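PDB 5N6G: GTN Reductase from Agrobacterium tumefaciens, which probably reduces activated carbon-carbon double bonds with a bound flavin mononucleotide, as an ene-reductase of the Old Yellow Enzyme family. Local coordinates for residues Leu168-Ile177 and Val215-Arg226; Pro233-Ala243 and Phe277-Tyr286. All blocks are in the same frame, centred on the assembly; numbering follows the deposited sequence.

Interaction 1: residues Leu168-Ile177 and Val215-Arg226; sequences LEAGFDGVEI and VDAVAEEIGAGR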
loop_
_atom_site.group_PDB
_atom_site.type_symbol
_atom_site.label_atom_id
_atom_site.label_comp_id
_atom_site.label_asym_id
_atom_site.label_seq_id
_atom_site.Cartn_x
_atom_site.Cartn_y
_atom_site.Cartn_z
ATOM N N LEU A 168 8.779 12.083 -5.598
ATOM C CA LEU A 168 8.689 13.541 -5.632
ATOM C C LEU A 168 9.017 14.089 -7.017
ATOM O O LEU A 168 8.371 15.031 -7.490
ATOM C CB LEU A 168 9.616 14.158 -4.593
ATOM C CG LEU A 168 9.137 14.197 -3.141
ATOM C CD1 LEU A 168 10.143 14.985 -2.317
ATOM C CD2 LEU A 168 7.759 14.817 -3.010
ATOM N N GLU A 169 10.021 13.518 -7.688
ATOM C CA GLU A 169 10.362 13.976 -9.029
ATOM C C GLU A 169 9.203 13.762 -9.997
ATOM O O GLU A 169 9.011 14.556 -10.936
ATOM C CB GLU A 169 11.606 13.242 -9.547
ATOM C CG GLU A 169 12.076 13.811 -10.879
ATOM C CD GLU A 169 13.276 13.106 -11.474
ATOM O OE1 GLU A 169 13.694 12.035 -10.974
ATOM O OE2 GLU A 169 13.785 13.632 -12.480
ATOM N N ALA A 170 8.440 12.701 -9.791
ATOM C CA ALA A 170 7.280 12.401 -10.615
ATOM C C ALA A 170 6.052 13.214 -10.230
ATOM O O ALA A 170 4.997 13.014 -10.841
ATOM C CB ALA A 170 6.929 10.927 -10.533
ATOM N N GLY A 171 6.157 14.111 -9.253
ATOM C CA GLY A 171 5.072 15.010 -8.930
ATOM C C GLY A 171 4.091 14.509 -7.894
ATOM O O GLY A 171 3.044 15.131 -7.713
ATOM N N PHE A 172 4.378 13.404 -7.217
ATOM C CA PHE A 172 3.489 12.933 -6.169
ATOM C C PHE A 172 3.491 13.908 -5.003
ATOM O O PHE A 172 4.486 14.585 -4.731
ATOM C CB PHE A 172 3.907 11.549 -5.689
ATOM C CG PHE A 172 3.588 10.449 -6.665
ATOM C CD1 PHE A 172 2.298 9.923 -6.736
ATOM C CD2 PHE A 172 4.558 9.940 -7.496
ATOM C CE1 PHE A 172 1.987 8.916 -7.618
ATOM C CE2 PHE A 172 4.259 8.922 -8.381
ATOM C CZ PHE A 172 2.963 8.423 -8.461
ATOM N N ASP A 173 2.359 13.964 -4.307
ATOM C CA ASP A 173 2.239 14.752 -3.087
ATOM C C ASP A 173 2.945 14.117 -1.898
ATOM O O ASP A 173 3.190 14.801 -0.906
ATOM C CB ASP A 173 0.765 14.957 -2.786
ATOM C CG ASP A 173 0.088 15.770 -3.863
ATOM O OD1 ASP A 173 0.392 16.987 -3.945
ATOM O OD2 ASP A 173 -0.691 15.191 -4.654
ATOM N N GLY A 174 3.332 12.854 -2.015
ATOM C CA GLY A 174 3.919 12.107 -0.926
ATOM C C GLY A 174 3.940 10.635 -1.291
ATOM O O GLY A 174 3.676 10.259 -2.437
ATOM N N VAL A 175 4.252 9.814 -0.301
ATOM C CA VAL A 175 4.294 8.370 -0.475
ATOM C C VAL A 175 3.570 7.689 0.672
ATOM O O VAL A 175 3.523 8.187 1.804
ATOM C CB VAL A 175 5.725 7.798 -0.564
ATOM C CG1 VAL A 175 6.504 8.476 -1.692
ATOM C CG2 VAL A 175 6.477 7.902 0.749
ATOM N N GLU A 176 3.036 6.519 0.369
ATOM C CA GLU A 176 2.585 5.561 1.363
ATOM C C GLU A 176 3.554 4.389 1.340
ATOM O O GLU A 176 3.662 3.696 0.325
ATOM C CB GLU A 176 1.160 5.084 1.081
ATOM C CG GLU A 176 0.683 4.008 2.046
ATOM C CD GLU A 176 -0.773 3.602 1.840
ATOM O OE1 GLU A 176 -1.703 4.306 2.336
ATOM O OE2 GLU A 176 -0.986 2.540 1.211
ATOM N N ILE A 177 4.239 4.152 2.449
ATOM C CA ILE A 177 5.104 2.981 2.534
ATOM C C ILE A 177 4.223 1.744 2.656
ATOM O O ILE A 177 3.408 1.637 3.573
ATOM C CB ILE A 177 6.061 3.099 3.728
ATOM C CG1 ILE A 177 7.052 4.236 3.533
ATOM C CG2 ILE A 177 6.806 1.810 3.922
ATOM C CD1 ILE A 177 7.681 4.734 4.842
ATOM N N VAL A 215 10.971 3.932 7.430
ATOM C CA VAL A 215 10.252 5.185 7.654
ATOM C C VAL A 215 11.228 6.342 7.811
ATOM O O VAL A 215 11.049 7.407 7.224
ATOM C CB VAL A 215 9.320 5.068 8.878
ATOM C CG1 VAL A 215 8.762 6.445 9.265
ATOM C CG2 VAL A 215 8.202 4.120 8.595
ATOM N N ASP A 216 12.269 6.160 8.617
ATOM C CA ASP A 216 13.187 7.256 8.854
ATOM C C ASP A 216 13.993 7.598 7.594
ATOM O O ASP A 216 14.300 8.771 7.366
ATOM C CB ASP A 216 14.087 6.927 10.043
ATOM C CG ASP A 216 13.309 6.817 11.355
ATOM O OD1 ASP A 216 12.193 7.404 11.444
ATOM O OD2 ASP A 216 13.810 6.164 12.303
ATOM N N ALA A 217 14.320 6.603 6.757
ATOM C CA ALA A 217 15.007 6.863 5.488
ATOM C C ALA A 217 14.130 7.667 4.528
ATOM O O ALA A 217 14.600 8.635 3.904
ATOM C CB ALA A 217 15.442 5.540 4.839
ATOM N N VAL A 218 12.865 7.269 4.373
ATOM C CA VAL A 218 11.940 7.982 3.489
ATOM C C VAL A 218 11.662 9.384 4.019
ATOM O O VAL A 218 11.705 10.374 3.277
ATOM C CB VAL A 218 10.640 7.172 3.332
ATOM C CG1 VAL A 218 9.564 7.968 2.613
ATOM C CG2 VAL A 218 10.933 5.838 2.635
ATOM N N ALA A 219 11.379 9.495 5.318
ATOM C CA ALA A 219 11.060 10.801 5.895
ATOM C C ALA A 219 12.220 11.774 5.783
ATOM O O ALA A 219 12.009 12.979 5.587
ATOM C CB ALA A 219 10.634 10.631 7.352
ATOM N N GLU A 220 13.459 11.291 5.947
ATOM C CA GLU A 220 14.615 12.156 5.802
ATOM C C GLU A 220 14.731 12.663 4.369
ATOM O O GLU A 220 15.135 13.807 4.138
ATOM C CB GLU A 220 15.877 11.396 6.213
ATOM C CG GLU A 220 17.160 12.203 6.122
ATOM C CD GLU A 220 17.183 13.382 7.079
ATOM O OE1 GLU A 220 16.717 13.220 8.230
ATOM O OE2 GLU A 220 17.645 14.470 6.675
ATOM N N GLU A 221 14.337 11.843 3.409
ATOM C CA GLU A 221 14.495 12.212 2.009
ATOM C C GLU A 221 13.431 13.207 1.556
ATOM O O GLU A 221 13.761 14.188 0.868
ATOM C CB GLU A 221 14.458 10.946 1.152
ATOM C CG GLU A 221 14.764 11.165 -0.309
ATOM C CD GLU A 221 16.206 11.633 -0.550
ATOM O OE1 GLU A 221 17.098 11.281 0.255
ATOM O OE2 GLU A 221 16.433 12.352 -1.542
ATOM N N ILE A 222 12.165 12.991 1.930
ATOM C CA ILE A 222 11.063 13.790 1.397
ATOM C C ILE A 222 10.308 14.580 2.451
ATOM O O ILE A 222 9.449 15.394 2.077
ATOM C CB ILE A 222 10.061 12.931 0.601
ATOM C CG1 ILE A 222 9.287 11.980 1.532
ATOM C CG2 ILE A 222 10.781 12.190 -0.530
ATOM C CD1 ILE A 222 8.137 11.258 0.831
ATOM N N GLY A 223 10.605 14.394 3.734
ATOM C CA GLY A 223 9.871 15.055 4.795
ATOM C C GLY A 223 8.841 14.129 5.420
ATOM O O GLY A 223 8.078 13.456 4.721
ATOM N N ALA A 224 8.798 14.111 6.755
ATOM C CA ALA A 224 7.835 13.268 7.448
ATOM C C ALA A 224 6.401 13.663 7.114
ATOM O O ALA A 224 5.512 12.799 7.063
ATOM C CB ALA A 224 8.078 13.348 8.962
ATOM N N GLY A 225 6.172 14.943 6.832
ATOM C CA GLY A 225 4.838 15.417 6.488
ATOM C C GLY A 225 4.346 14.986 5.120
ATOM O O GLY A 225 3.196 15.292 4.765
ATOM N N ARG A 226 5.197 14.344 4.320
ATOM C CA ARG A 226 4.771 13.765 3.052
ATOM C C ARG A 226 4.890 12.246 3.074
ATOM O O ARG A 226 4.858 11.620 2.002
ATOM C CB ARG A 226 5.569 14.342 1.877
ATOM C CG ARG A 226 5.391 15.840 1.786
ATOM C CD ARG A 226 5.835 16.431 0.470
ATOM N NE ARG A 226 5.430 17.843 0.428
ATOM C CZ ARG A 226 4.233 18.296 0.039
ATOM N NH1 ARG A 226 3.280 17.471 -0.387
ATOM N NH2 ARG A 226 3.986 19.601 0.061
HETATM O O HOH W 1 0.605 18.399 -1.552
#
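Val175 and Ile177, on strand 174-178 of the TIM barrel, meet Val215, Val218 and Ile222 of helix 204-222, which leads into the next barrel strand. The short axes of 174-177 and 215-222 run antiparallel (178°) at 10.2 Å, the usual layering of a barrel helix outside its sheet. Val175 and Val218 reach for each other tip to tip, Val175 CG2 3.6 Å from Val218 CG1. The same CG2 also touches CD1 of Ile222, whose side chain passes slantwise over it. Ile222 divides its branches: CG1, wedged between backbone N and carbonyl carbon (chi1 69°), carries CD1 down to Val175, while CG2 turns to Leu168 at the end of helix 150-169. There CD1 of Leu168 sits 3.4 Å from CG2 of Ile222, tighter than ordinary van der Waals contact. Farther along the strand, Ile177 crosses Val215 at about a right angle, its CD1 3.8 Å from Val215 CG2. Thr227 touches Ile177, Val218 and Ile222, so the next strand borders this layer.

Beyond the helix, past Gly223 and a short 3-10 turn, polar atoms take over at Arg226. The carbonyl O of Arg226 accepts the backbone N of Val175 at 3.0 Å, starting the pairing of strand 174-178 with 227-231. CA of Gly174 lies 3.1 Å from that O, and a side chain there would run straight into it. The Arg226 chain, extended from CG to NE, runs alongside Asp173 O and brings NH1 to it. Asp173 keeps its OD2 for His88 and the backbone of Ile94, while its OD1 receives a water that accepts from Arg226 NH1. That same NH1 gives Asp173 O a 2.7 Å hydrogen bond, in the carbonyl plane on a lone pair and 5° out of the guanidinium plane.

Interaction 2: residues Pro233-Ala243 and Phe277-Tyr286; sequences PVTPANDIFEA and FKQGDKPFDY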
loop_
_atom_site.group_PDB
_atom_site.type_symbol
_atom_site.label_atom_id
_atom_site.label_comp_id
_atom_site.label_asym_id
_atom_site.label_seq_id
_atom_site.Cartn_x
_atom_site.Cartn_y
_atom_site.Cartn_z
ATOM N N PRO A 233 -2.605 -5.463 10.631
ATOM C CA PRO A 233 -2.146 -6.276 11.778
ATOM C C PRO A 233 -2.494 -7.756 11.727
ATOM O O PRO A 233 -1.734 -8.564 12.277
ATOM C CB PRO A 233 -2.836 -5.597 12.973
ATOM C CG PRO A 233 -3.039 -4.191 12.551
ATOM C CD PRO A 233 -3.254 -4.213 11.063
ATOM N N VAL A 234 -3.616 -8.162 11.135
ATOM C CA VAL A 234 -4.047 -9.548 11.258
ATOM C C VAL A 234 -4.189 -10.259 9.931
ATOM O O VAL A 234 -4.606 -11.416 9.912
ATOM C CB VAL A 234 -5.372 -9.664 12.045
ATOM C CG1 VAL A 234 -5.229 -9.087 13.443
ATOM C CG2 VAL A 234 -6.507 -8.982 11.320
ATOM N N THR A 235 -3.859 -9.629 8.835
ATOM C CA THR A 235 -4.231 -10.210 7.564
ATOM C C THR A 235 -3.448 -11.495 7.289
ATOM O O THR A 235 -2.258 -11.572 7.592
ATOM C CB THR A 235 -4.003 -9.230 6.435
ATOM O OG1 THR A 235 -4.512 -9.834 5.242
ATOM C CG2 THR A 235 -2.548 -8.912 6.263
ATOM N N PRO A 236 -4.086 -12.499 6.696
ATOM C CA PRO A 236 -3.380 -13.730 6.319
ATOM C C PRO A 236 -2.784 -13.695 4.919
ATOM O O PRO A 236 -2.326 -14.730 4.418
ATOM C CB PRO A 236 -4.498 -14.754 6.401
ATOM C CG PRO A 236 -5.712 -14.015 5.940
ATOM C CD PRO A 236 -5.531 -12.604 6.425
ATOM N N ALA A 237 -2.819 -12.547 4.277
ATOM C CA ALA A 237 -2.321 -12.415 2.916
ATOM C C ALA A 237 -0.906 -12.968 2.780
ATOM O O ALA A 237 -0.035 -12.727 3.614
ATOM C CB ALA A 237 -2.336 -10.939 2.516
ATOM N N ASN A 238 -0.672 -13.661 1.667
ATOM C CA ASN A 238 0.661 -14.111 1.285
ATOM C C ASN A 238 1.304 -14.981 2.366
ATOM O O ASN A 238 2.521 -14.942 2.597
ATOM C CB ASN A 238 1.523 -12.920 0.885
ATOM C CG ASN A 238 0.998 -12.279 -0.394
ATOM O OD1 ASN A 238 0.798 -12.984 -1.392
ATOM N ND2 ASN A 238 0.657 -10.999 -0.337
ATOM N N ASP A 239 0.483 -15.835 2.969
ATOM C CA ASP A 239 0.934 -16.980 3.756
ATOM C C ASP A 239 1.601 -16.589 5.073
ATOM O O ASP A 239 2.364 -17.388 5.627
ATOM C CB ASP A 239 1.897 -17.843 2.925
ATOM C CG ASP A 239 1.973 -19.268 3.390
ATOM O OD1 ASP A 239 0.980 -19.775 3.955
ATOM O OD2 ASP A 239 3.037 -19.918 3.153
ATOM N N ILE A 240 1.314 -15.407 5.607
ATOM C CA ILE A 240 2.006 -14.866 6.774
ATOM C C ILE A 240 1.151 -15.093 8.014
ATOM O O ILE A 240 -0.078 -15.249 7.922
ATOM C CB ILE A 240 2.340 -13.373 6.551
ATOM C CG1 ILE A 240 3.522 -12.952 7.404
ATOM C CG2 ILE A 240 1.131 -12.480 6.799
ATOM C CD1 ILE A 240 4.243 -11.749 6.847
ATOM N N PHE A 241 1.808 -15.211 9.171
ATOM C CA PHE A 241 1.124 -15.507 10.431
ATOM C C PHE A 241 1.825 -14.809 11.589
ATOM O O PHE A 241 3.051 -14.805 11.676
ATOM C CB PHE A 241 1.065 -17.023 10.700
ATOM C CG PHE A 241 0.548 -17.400 12.062
ATOM C CD1 PHE A 241 -0.814 -17.581 12.294
ATOM C CD2 PHE A 241 1.426 -17.621 13.111
ATOM C CE1 PHE A 241 -1.278 -17.948 13.574
ATOM C CE2 PHE A 241 0.968 -17.983 14.358
ATOM C CZ PHE A 241 -0.401 -18.145 14.582
ATOM N N GLU A 242 1.038 -14.239 12.497
ATOM C CA GLU A 242 1.553 -13.654 13.732
ATOM C C GLU A 242 0.564 -14.002 14.834
ATOM O O GLU A 242 -0.614 -13.664 14.718
ATOM C CB GLU A 242 1.698 -12.129 13.623
ATOM C CG GLU A 242 1.930 -11.418 14.933
ATOM C CD GLU A 242 3.185 -11.880 15.638
ATOM O OE1 GLU A 242 4.246 -11.886 14.970
ATOM O OE2 GLU A 242 3.110 -12.271 16.843
ATOM N N ALA A 243 1.029 -14.664 15.891
ATOM C CA ALA A 243 0.111 -15.127 16.925
ATOM C C ALA A 243 -0.265 -14.041 17.926
ATOM O O ALA A 243 -1.305 -14.166 18.589
ATOM C CB ALA A 243 0.732 -16.303 17.678
ATOM N N PHE A 277 -11.550 -10.908 11.492
ATOM C CA PHE A 277 -10.571 -11.978 11.392
ATOM C C PHE A 277 -9.520 -11.875 12.498
ATOM O O PHE A 277 -9.108 -10.782 12.911
ATOM C CB PHE A 277 -9.909 -11.911 10.014
ATOM C CG PHE A 277 -9.009 -13.064 9.714
ATOM C CD1 PHE A 277 -9.530 -14.284 9.333
ATOM C CD2 PHE A 277 -7.633 -12.918 9.807
ATOM C CE1 PHE A 277 -8.697 -15.342 9.063
ATOM C CE2 PHE A 277 -6.801 -13.977 9.539
ATOM C CZ PHE A 277 -7.332 -15.180 9.166
ATOM N N LYS A 278 -9.080 -13.032 12.975
ATOM C CA LYS A 278 -7.897 -13.099 13.811
ATOM C C LYS A 278 -7.165 -14.386 13.482
ATOM O O LYS A 278 -7.750 -15.352 13.004
ATOM C CB LYS A 278 -8.225 -13.049 15.300
ATOM C CG LYS A 278 -9.029 -14.219 15.798
ATOM C CD LYS A 278 -9.334 -14.053 17.280
ATOM C CE LYS A 278 -10.196 -15.157 17.803
ATOM N NZ LYS A 278 -9.459 -16.429 17.893
ATOM N N GLN A 279 -5.883 -14.385 13.783
ATOM C CA GLN A 279 -5.044 -15.563 13.629
ATOM C C GLN A 279 -4.711 -16.215 14.952
ATOM O O GLN A 279 -4.756 -17.436 15.058
ATOM C CB GLN A 279 -3.741 -15.182 12.924
ATOM C CG GLN A 279 -3.933 -14.631 11.550
ATOM C CD GLN A 279 -2.611 -14.453 10.803
ATOM O OE1 GLN A 279 -1.727 -13.755 11.253
ATOM N NE2 GLN A 279 -2.497 -15.100 9.641
ATOM N N GLY A 280 -4.339 -15.426 15.947
ATOM C CA GLY A 280 -4.033 -15.949 17.256
ATOM C C GLY A 280 -5.273 -16.098 18.119
ATOM O O GLY A 280 -6.415 -16.071 17.655
ATOM N N ASP A 281 -5.022 -16.292 19.406
ATOM C CA ASP A 281 -6.090 -16.556 20.352
ATOM C C ASP A 281 -6.919 -15.320 20.682
ATOM O O ASP A 281 -8.101 -15.460 21.016
ATOM C CB ASP A 281 -5.491 -17.122 21.637
ATOM C CG ASP A 281 -6.500 -17.843 22.470
ATOM O OD1 ASP A 281 -7.291 -18.612 21.891
ATOM O OD2 ASP A 281 -6.485 -17.683 23.714
ATOM N N LYS A 282 -6.316 -14.111 20.646
ATOM C CA LYS A 282 -7.013 -12.909 21.099
ATOM C C LYS A 282 -7.485 -12.068 19.918
ATOM O O LYS A 282 -6.706 -11.816 18.990
ATOM C CB LYS A 282 -6.091 -12.066 21.980
ATOM C CG LYS A 282 -5.736 -12.746 23.305
ATOM C CD LYS A 282 -4.691 -11.951 24.079
ATOM C CE LYS A 282 -4.301 -12.640 25.381
ATOM N NZ LYS A 282 -3.250 -11.873 26.113
ATOM N N PRO A 283 -8.714 -11.567 19.927
ATOM C CA PRO A 283 -9.113 -10.596 18.904
ATOM C C PRO A 283 -8.291 -9.321 19.026
ATOM O O PRO A 283 -7.956 -8.885 20.129
ATOM C CB PRO A 283 -10.593 -10.336 19.213
ATOM C CG PRO A 283 -11.004 -11.395 20.175
ATOM C CD PRO A 283 -9.784 -11.824 20.900
ATOM N N PHE A 284 -7.971 -8.725 17.883
ATOM C CA PHE A 284 -7.217 -7.480 17.847
ATOM C C PHE A 284 -8.137 -6.328 18.223
ATOM O O PHE A 284 -9.286 -6.264 17.774
ATOM C CB PHE A 284 -6.627 -7.249 16.452
ATOM C CG PHE A 284 -5.600 -6.156 16.392
ATOM C CD1 PHE A 284 -4.292 -6.404 16.730
ATOM C CD2 PHE A 284 -5.937 -4.888 15.962
ATOM C CE1 PHE A 284 -3.335 -5.409 16.682
ATOM C CE2 PHE A 284 -4.981 -3.879 15.894
ATOM C CZ PHE A 284 -3.675 -4.144 16.249
ATOM N N ASP A 285 -7.618 -5.417 19.048
ATOM C CA ASP A 285 -8.357 -4.253 19.538
ATOM C C ASP A 285 -7.873 -3.040 18.738
ATOM O O ASP A 285 -6.794 -2.501 18.994
ATOM C CB ASP A 285 -8.128 -4.115 21.040
ATOM C CG ASP A 285 -8.933 -2.999 21.667
ATOM O OD1 ASP A 285 -9.368 -2.060 20.955
ATOM O OD2 ASP A 285 -9.095 -3.060 22.902
ATOM N N TYR A 286 -8.659 -2.622 17.739
ATOM C CA TYR A 286 -8.243 -1.512 16.888
ATOM C C TYR A 286 -8.326 -0.165 17.609
ATOM O O TYR A 286 -7.576 0.754 17.263
ATOM C CB TYR A 286 -9.084 -1.493 15.616
ATOM C CG TYR A 286 -8.788 -2.685 14.742
ATOM C CD1 TYR A 286 -7.803 -2.628 13.779
ATOM C CD2 TYR A 286 -9.458 -3.896 14.933
ATOM C CE1 TYR A 286 -7.496 -3.738 12.988
ATOM C CE2 TYR A 286 -9.150 -5.007 14.149
ATOM C CZ TYR A 286 -8.188 -4.915 13.185
ATOM O OH TYR A 286 -7.900 -6.032 12.409
HETATM O O HOH W 2 -0.978 -11.632 9.874
HETATM O O HOH W 3 -3.440 -13.189 19.968
#
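Gln279 pushes its extended side chain into the bend of the 233-243 loop, a peg gripped by the backbone of Ile240 and Glu242. NE2 donates to Ile240 O at 3.0 Å, nearly straight (168°) and on a lone pair in the carbonyl plane, while the N of Glu242 reaches OE1 at 3.1 Å from above the Gln279 carbonyl plane, off its lone pairs. Together they fix the amide's rotation. A water donates to OE1 and to Thr235 O on the loop's other arm. The ring of Phe241 slides past this peg, CE1 3.8 Å from Gln279 CB, with ring and amide planes 48° apart.

Val234 is the bump going the other way, filling a hollow lined by the carbonyl O of Phe277, CB of Phe284 and OH of Tyr286. CG1 leans on Phe284 CB at 3.8 Å, while CG2 touches Tyr286 OH, whose oxygen takes a hydrogen bond from Gly269 N. On one flank Pro233 lays CB over a face of the Phe284 ring, a CH-pi contact 3.8 Å from the centroid. Phe277 instead turns its ring edge to Val234 O and packs CE2 against Pro236 CD at 3.6 Å. At the far end, Gly280 lets the backbones close in, its CA pointing a C-H at Ala243 O.

Both loops lie on the C-terminal side of the TIM barrel, where the flavin and 2-phenylacrylic acid bind. The first follows strand 227-231 and enters helix 245-256, which touches Pro233 and Phe284; the second follows strand 263-267 and enters helix 286-295, with Asp285 as its N-cap.

Overall arrangement
From the N terminus, the barrel's first three strands come before either contact. Interaction 1 then joins the end of helix 150-169 and strand 174-178 to the end of helix 204-222, closing a loop of 37 residues that holds helix 184-189 and the first part of helix 204-222. Strand 227-231 separates the two contacts along the chain. Interaction 2 next joins the loops after strands 227-231 and 263-267, enclosing helix 245-256 and the second of these strands. The contacts follow in series, neither nested nor crossed. Their centres are 29 Å apart, on opposite sides of the chain's centre: interaction 1 ties sheet to outer helix, interaction 2 ties neighbouring loops together.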